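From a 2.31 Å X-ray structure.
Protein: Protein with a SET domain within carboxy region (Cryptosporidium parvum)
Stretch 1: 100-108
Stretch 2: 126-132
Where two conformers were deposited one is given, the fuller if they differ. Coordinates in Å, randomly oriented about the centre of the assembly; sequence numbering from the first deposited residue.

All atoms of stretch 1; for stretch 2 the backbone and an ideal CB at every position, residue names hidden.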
ATOM      1  N   ILE A 100      11.908  15.306 -11.326  1.00 42.27           N
ATOM      2  CA  ILE A 100      10.503  14.923 -11.415  1.00 41.86           C
ATOM      3  C   ILE A 100      10.032  14.346 -10.094  1.00 40.45           C
ATOM      4  O   ILE A 100       8.878  14.571  -9.698  1.00 40.98           O
ATOM      5  CB  ILE A 100      10.251  13.862 -12.510  1.00 44.73           C
ATOM      6  CG1 ILE A 100      10.556  14.435 -13.906  1.00 47.36           C
ATOM      7  CG2 ILE A 100       8.801  13.375 -12.467  1.00 44.67           C
ATOM      8  CD1 ILE A 100       9.772  15.688 -14.237  1.00 46.57           C
ATOM      9  N   ILE A 101      10.915  13.610  -9.416  1.00 37.05           N
ATOM     10  CA  ILE A 101      10.557  12.993  -8.148  1.00 35.40           C
ATOM     11  C   ILE A 101      10.272  14.047  -7.103  1.00 38.34           C
ATOM     12  O   ILE A 101       9.263  13.958  -6.427  1.00 37.20           O
ATOM     13  CB  ILE A 101      11.652  12.041  -7.661  1.00 36.50           C
ATOM     14  CG1 ILE A 101      11.662  10.785  -8.527  1.00 35.92           C
ATOM     15  CG2 ILE A 101      11.436  11.654  -6.217  1.00 36.27           C
ATOM     16  CD1 ILE A 101      12.877   9.909  -8.310  1.00 37.15           C
ATOM     17  N   GLU A 102      11.130  15.070  -6.991  1.00 40.55           N
ATOM     18  CA  GLU A 102      10.966  16.068  -5.950  1.00 43.96           C
ATOM     19  C   GLU A 102       9.784  16.988  -6.218  1.00 43.00           C
ATOM     20  O   GLU A 102       9.185  17.504  -5.280  1.00 42.25           O
ATOM     21  CB  GLU A 102      12.239  16.897  -5.779  1.00 50.48           C
ATOM     22  CG  GLU A 102      13.436  16.055  -5.398  1.00 54.61           C
ATOM     23  CD  GLU A 102      14.342  16.717  -4.379  1.00 59.73           C
ATOM     24  OE1 GLU A 102      14.933  17.749  -4.759  1.00 66.10           O
ATOM     25  OE2 GLU A 102      14.489  16.184  -3.238  1.00 55.01           O
ATOM     26  N   ALA A 103       9.450  17.185  -7.493  1.00 40.12           N
ATOM     27  CA  ALA A 103       8.235  17.898  -7.845  1.00 40.24           C
ATOM     28  C   ALA A 103       6.998  17.029  -7.628  1.00 40.03           C
ATOM     29  O   ALA A 103       5.948  17.534  -7.263  1.00 43.53           O
ATOM     30  CB  ALA A 103       8.278  18.352  -9.283  1.00 39.62           C
ATOM     31  N   THR A 104       7.110  15.736  -7.866  1.00 37.29           N
ATOM     32  CA  THR A 104       5.935  14.875  -7.799  1.00 36.26           C
ATOM     33  C   THR A 104       5.585  14.552  -6.357  1.00 36.82           C
ATOM     34  O   THR A 104       4.417  14.523  -6.002  1.00 35.19           O
ATOM     35  CB  THR A 104       6.166  13.600  -8.609  1.00 36.18           C
ATOM     36  OG1 THR A 104       6.402  13.968  -9.982  1.00 35.45           O
ATOM     37  CG2 THR A 104       4.971  12.653  -8.513  1.00 35.85           C
ATOM     38  N   ILE A 105       6.605  14.356  -5.523  1.00 37.66           N
ATOM     39  CA  ILE A 105       6.428  13.966  -4.132  1.00 40.07           C
ATOM     40  C   ILE A 105       6.944  15.048  -3.199  1.00 44.13           C
ATOM     41  O   ILE A 105       8.064  15.546  -3.393  1.00 46.22           O
ATOM     42  CB  ILE A 105       7.208  12.675  -3.850  1.00 42.82           C
ATOM     43  CG1 ILE A 105       6.516  11.529  -4.586  1.00 44.02           C
ATOM     44  CG2 ILE A 105       7.276  12.406  -2.340  1.00 44.15           C
ATOM     45  CD1 ILE A 105       7.423  10.405  -4.933  1.00 46.31           C
ATOM     46  N   ASP A 106       6.124  15.434  -2.220  1.00 45.01           N
ATOM     47  CA  ASP A 106       6.535  16.405  -1.200  1.00 47.34           C
ATOM     48  C   ASP A 106       7.249  15.612  -0.144  1.00 48.20           C
ATOM     49  O   ASP A 106       6.619  14.818   0.551  1.00 46.20           O
ATOM     50  CB  ASP A 106       5.315  17.080  -0.588  1.00 49.44           C
ATOM     51  CG  ASP A 106       5.682  18.136   0.463  1.00 55.47           C
ATOM     52  OD1 ASP A 106       5.209  19.297   0.308  1.00 52.23           O
ATOM     53  OD2 ASP A 106       6.429  17.798   1.431  1.00 54.92           O
ATOM     54  N   MET A 107       8.552  15.848  -0.027  0.50 50.94           N
ATOM     55  CA  MET A 107       9.411  15.110   0.893  0.50 53.80           C
ATOM     56  C   MET A 107       9.247  15.527   2.358  0.50 55.05           C
ATOM     57  O   MET A 107       9.695  14.819   3.257  0.50 56.82           O
ATOM     58  CB  MET A 107      10.874  15.252   0.459  0.50 57.44           C
ATOM     59  CG  MET A 107      11.471  14.001  -0.201  0.50 57.74           C
ATOM     60  SD  MET A 107      10.902  13.615  -1.869  0.50 58.48           S
ATOM     61  CE  MET A 107      12.247  14.240  -2.848  0.50 58.60           C
ATOM     62  N   ASN A 108       8.594  16.657   2.605  1.00 55.26           N
ATOM     63  CA  ASN A 108       8.382  17.120   3.967  1.00 60.44           C
ATOM     64  C   ASN A 108       7.204  16.357   4.575  1.00 59.27           C
ATOM     65  O   ASN A 108       7.283  15.873   5.706  1.00 60.90           O
ATOM     66  CB  ASN A 108       8.194  18.646   4.035  1.00 68.38           C
ATOM     67  CG  ASN A 108       9.353  19.403   3.391  1.00 73.32           C
ATOM     68  OD1 ASN A 108      10.521  19.176   3.724  1.00 78.78           O
ATOM     69  ND2 ASN A 108       9.040  20.278   2.438  1.00 74.68           N
ATOM     70  N   UNK A 126       9.281   4.797 -11.877  1.00 32.22           N
ATOM     71  CA  UNK A 126      10.221   5.569 -11.082  1.00 31.68           C
ATOM     72  C   UNK A 126       9.559   6.029  -9.789  1.00 31.17           C
ATOM     73  O   UNK A 126      10.108   5.855  -8.705  1.00 32.25           O
ATOM     74  CB  UNK A 126      10.742   6.769 -11.876  1.00 31.68           C
ATOM     75  N   UNK A 127       8.365   6.571  -9.893  1.00 30.02           N
ATOM     76  CA  UNK A 127       7.629   7.028  -8.712  1.00 30.55           C
ATOM     77  C   UNK A 127       7.260   5.887  -7.745  1.00 29.51           C
ATOM     78  O   UNK A 127       7.428   6.019  -6.531  1.00 30.19           O
ATOM     79  CB  UNK A 127       6.356   7.751  -9.156  1.00 30.55           C
ATOM     80  N   UNK A 128       6.782   4.771  -8.266  1.00 29.79           N
ATOM     81  CA  UNK A 128       6.432   3.633  -7.427  1.00 29.54           C
ATOM     82  C   UNK A 128       7.626   3.091  -6.650  1.00 30.79           C
ATOM     83  O   UNK A 128       7.572   2.890  -5.434  1.00 29.89           O
ATOM     84  CB  UNK A 128       5.829   2.520  -8.286  1.00 29.54           C
ATOM     85  N   UNK A 129       8.712   2.879  -7.369  1.00 31.71           N
ATOM     86  CA  UNK A 129       9.968   2.464  -6.771  1.00 34.08           C
ATOM     87  C   UNK A 129      10.378   3.424  -5.662  1.00 34.10           C
ATOM     88  O   UNK A 129      10.737   2.999  -4.561  1.00 34.23           O
ATOM     89  CB  UNK A 129      11.064   2.378  -7.835  1.00 34.08           C
ATOM     90  N   UNK A 130      10.294   4.721  -5.930  1.00 33.11           N
ATOM     91  CA  UNK A 130      10.634   5.689  -4.899  1.00 33.47           C
ATOM     92  C   UNK A 130       9.719   5.571  -3.679  1.00 31.75           C
ATOM     93  O   UNK A 130      10.190   5.642  -2.556  1.00 31.46           O
ATOM     94  CB  UNK A 130      10.562   7.106  -5.471  1.00 33.47           C
ATOM     95  N   UNK A 131       8.411   5.448  -3.886  1.00 32.09           N
ATOM     96  CA  UNK A 131       7.467   5.325  -2.737  1.00 33.13           C
ATOM     97  C   UNK A 131       7.703   4.030  -1.940  1.00 32.64           C
ATOM     98  O   UNK A 131       7.675   4.018  -0.708  1.00 31.81           O
ATOM     99  CB  UNK A 131       6.021   5.358  -3.235  1.00 33.13           C
ATOM    100  N   UNK A 132       7.968   2.943  -2.646  1.00 33.34           N
ATOM    101  CA  UNK A 132       8.210   1.680  -1.971  1.00 34.85           C
ATOM    102  C   UNK A 132       9.399   1.796  -1.022  1.00 35.30           C
ATOM    103  O   UNK A 132       9.319   1.398   0.134  1.00 31.49           O
ATOM    104  CB  UNK A 132       8.449   0.566  -2.992  1.00 34.85           C
TER

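Stretch 2 is helical, with phi between -65° and -54° and psi between -49° and -40°, so the CA-to-CB vectors show where each side chain starts, and the rotamer decides where it ends. Its axis crosses that of helix 100-104 at 69°, approaching to 10.7 Å. Stretch 1 offers a mostly apolar surface: Ile101, the methyl of Thr104, Ile105 and the thioether of Met107.

At position 126 the CA-to-CB bond points toward stretch 1, and the ideal CB lies 5.2 Å from Ile101 CD1. That gap suits a medium aliphatic chain; valine, leucine, isoleucine or methionine are plausible. The residue is Ile126 (chi1 m, chi2 t), whose CG2 reaches Ile101 CD1 at 3.7 Å.

Position 127 has the nearest CA pairing, 6.7 Å to the CA of Ile101, yet its CA-to-CB bond points sideways. The ideal CB is 5.1 Å from both Thr104 CG2 and Ile105 CD1, so a flexible or branched aliphatic chain could turn back into the gap between Thr104 CG2 and Ile101 CG1. Ile127 does so with chi1 and chi2 both m: its CD1 lies 3.7 Å from Thr104 CG2 and 4.2 Å from Ile101 CG1, while its CG2 is 4.1 Å from Ile105 CD1. Thr104 OG1 donates to Ile100 O at 2.6 Å.

Position 128 points away and 129 is out of reach; stretch 1 restrains neither. They are Tyr128 and Lys129.

Position 130 points toward stretch 1, its ideal CB 4.6 Å from both Ile101 CD1 and Ile105 CD1. Ile101 CG2 is 4.7 Å from that CB and Met107 SD 7.4 Å, so a long side chain is favoured: leucine or methionine could enter, but an aromatic ring would use more of the space. Tyr130 (chi1 t, chi2 90°) has 93 Å² covered, the largest share in either stretch. Ile101 CG2 sits over one face of the Tyr130 ring, 3.6 Å from its centroid and 8° off the normal, a CH-pi contact. Ile105 CD1 approaches CD2 of Tyr130 obliquely at 3.6 Å. Met107 SD is 4.9 Å from the ring centroid at 64° off the normal, and 3.1 Å from Tyr130 OH, which hydrogen-bonds elsewhere in the structure.

Position 131 points sideways, with nothing of stretch 1 within 5.5 Å of its ideal CB; small or medium residues would fit. Cys131 (chi1 m) brings SG to 4.1 Å from Ile105 CD1, a small apolar contact.

Position 132 is out of reach; it is Ile132.

Stretch 2 (126-132) IIYKYCI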
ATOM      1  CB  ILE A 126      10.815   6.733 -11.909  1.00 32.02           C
ATOM      2  CG1 ILE A 126      11.832   6.143 -12.908  1.00 32.16           C
ATOM      3  CG2 ILE A 126      11.449   7.798 -11.019  1.00 32.64           C
ATOM      4  CD1 ILE A 126      12.072   6.981 -14.138  1.00 32.97           C
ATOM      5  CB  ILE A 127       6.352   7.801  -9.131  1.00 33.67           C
ATOM      6  CG1 ILE A 127       6.735   9.032  -9.974  1.00 34.37           C
ATOM      7  CG2 ILE A 127       5.527   8.226  -7.910  1.00 34.01           C
ATOM      8  CD1 ILE A 127       7.577  10.054  -9.225  1.00 36.51           C
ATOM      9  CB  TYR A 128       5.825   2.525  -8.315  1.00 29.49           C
ATOM     10  CG  TYR A 128       4.468   2.882  -8.918  1.00 28.12           C
ATOM     11  CD1 TYR A 128       3.601   3.755  -8.289  1.00 26.13           C
ATOM     12  CD2 TYR A 128       4.057   2.319 -10.107  1.00 29.70           C
ATOM     13  CE1 TYR A 128       2.379   4.044  -8.822  1.00 26.44           C
ATOM     14  CE2 TYR A 128       2.831   2.625 -10.666  1.00 29.15           C
ATOM     15  CZ  TYR A 128       1.982   3.473 -10.002  1.00 28.28           C
ATOM     16  OH  TYR A 128       0.739   3.791 -10.564  1.00 30.16           O
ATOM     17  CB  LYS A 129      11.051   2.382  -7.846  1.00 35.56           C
ATOM     18  CG  LYS A 129      12.397   1.909  -7.332  1.00 39.41           C
ATOM     19  CD  LYS A 129      13.326   1.440  -8.448  1.00 42.27           C
ATOM     20  CE  LYS A 129      14.707   1.226  -7.870  1.00 47.74           C
ATOM     21  NZ  LYS A 129      15.652   0.456  -8.748  1.00 51.73           N
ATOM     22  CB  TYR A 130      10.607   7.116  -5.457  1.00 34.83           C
ATOM     23  CG  TYR A 130      11.141   8.160  -4.494  1.00 36.83           C
ATOM     24  CD1 TYR A 130      12.503   8.512  -4.486  1.00 38.38           C
ATOM     25  CD2 TYR A 130      10.300   8.793  -3.603  1.00 38.95           C
ATOM     26  CE1 TYR A 130      12.993   9.468  -3.631  1.00 39.38           C
ATOM     27  CE2 TYR A 130      10.778   9.744  -2.719  1.00 42.86           C
ATOM     28  CZ  TYR A 130      12.129  10.073  -2.733  1.00 45.44           C
ATOM     29  OH  TYR A 130      12.594  11.018  -1.847  1.00 51.82           O
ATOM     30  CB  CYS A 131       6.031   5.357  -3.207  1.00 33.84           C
ATOM     31  SG  CYS A 131       5.521   6.865  -4.049  1.00 35.41           S
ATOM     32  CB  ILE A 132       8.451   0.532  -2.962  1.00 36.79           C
ATOM     33  CG1 ILE A 132       7.142   0.183  -3.644  1.00 38.56           C
ATOM     34  CG2 ILE A 132       8.947  -0.706  -2.209  1.00 39.74           C
ATOM     35  CD1 ILE A 132       7.283  -0.773  -4.799  1.00 40.92           C
TER
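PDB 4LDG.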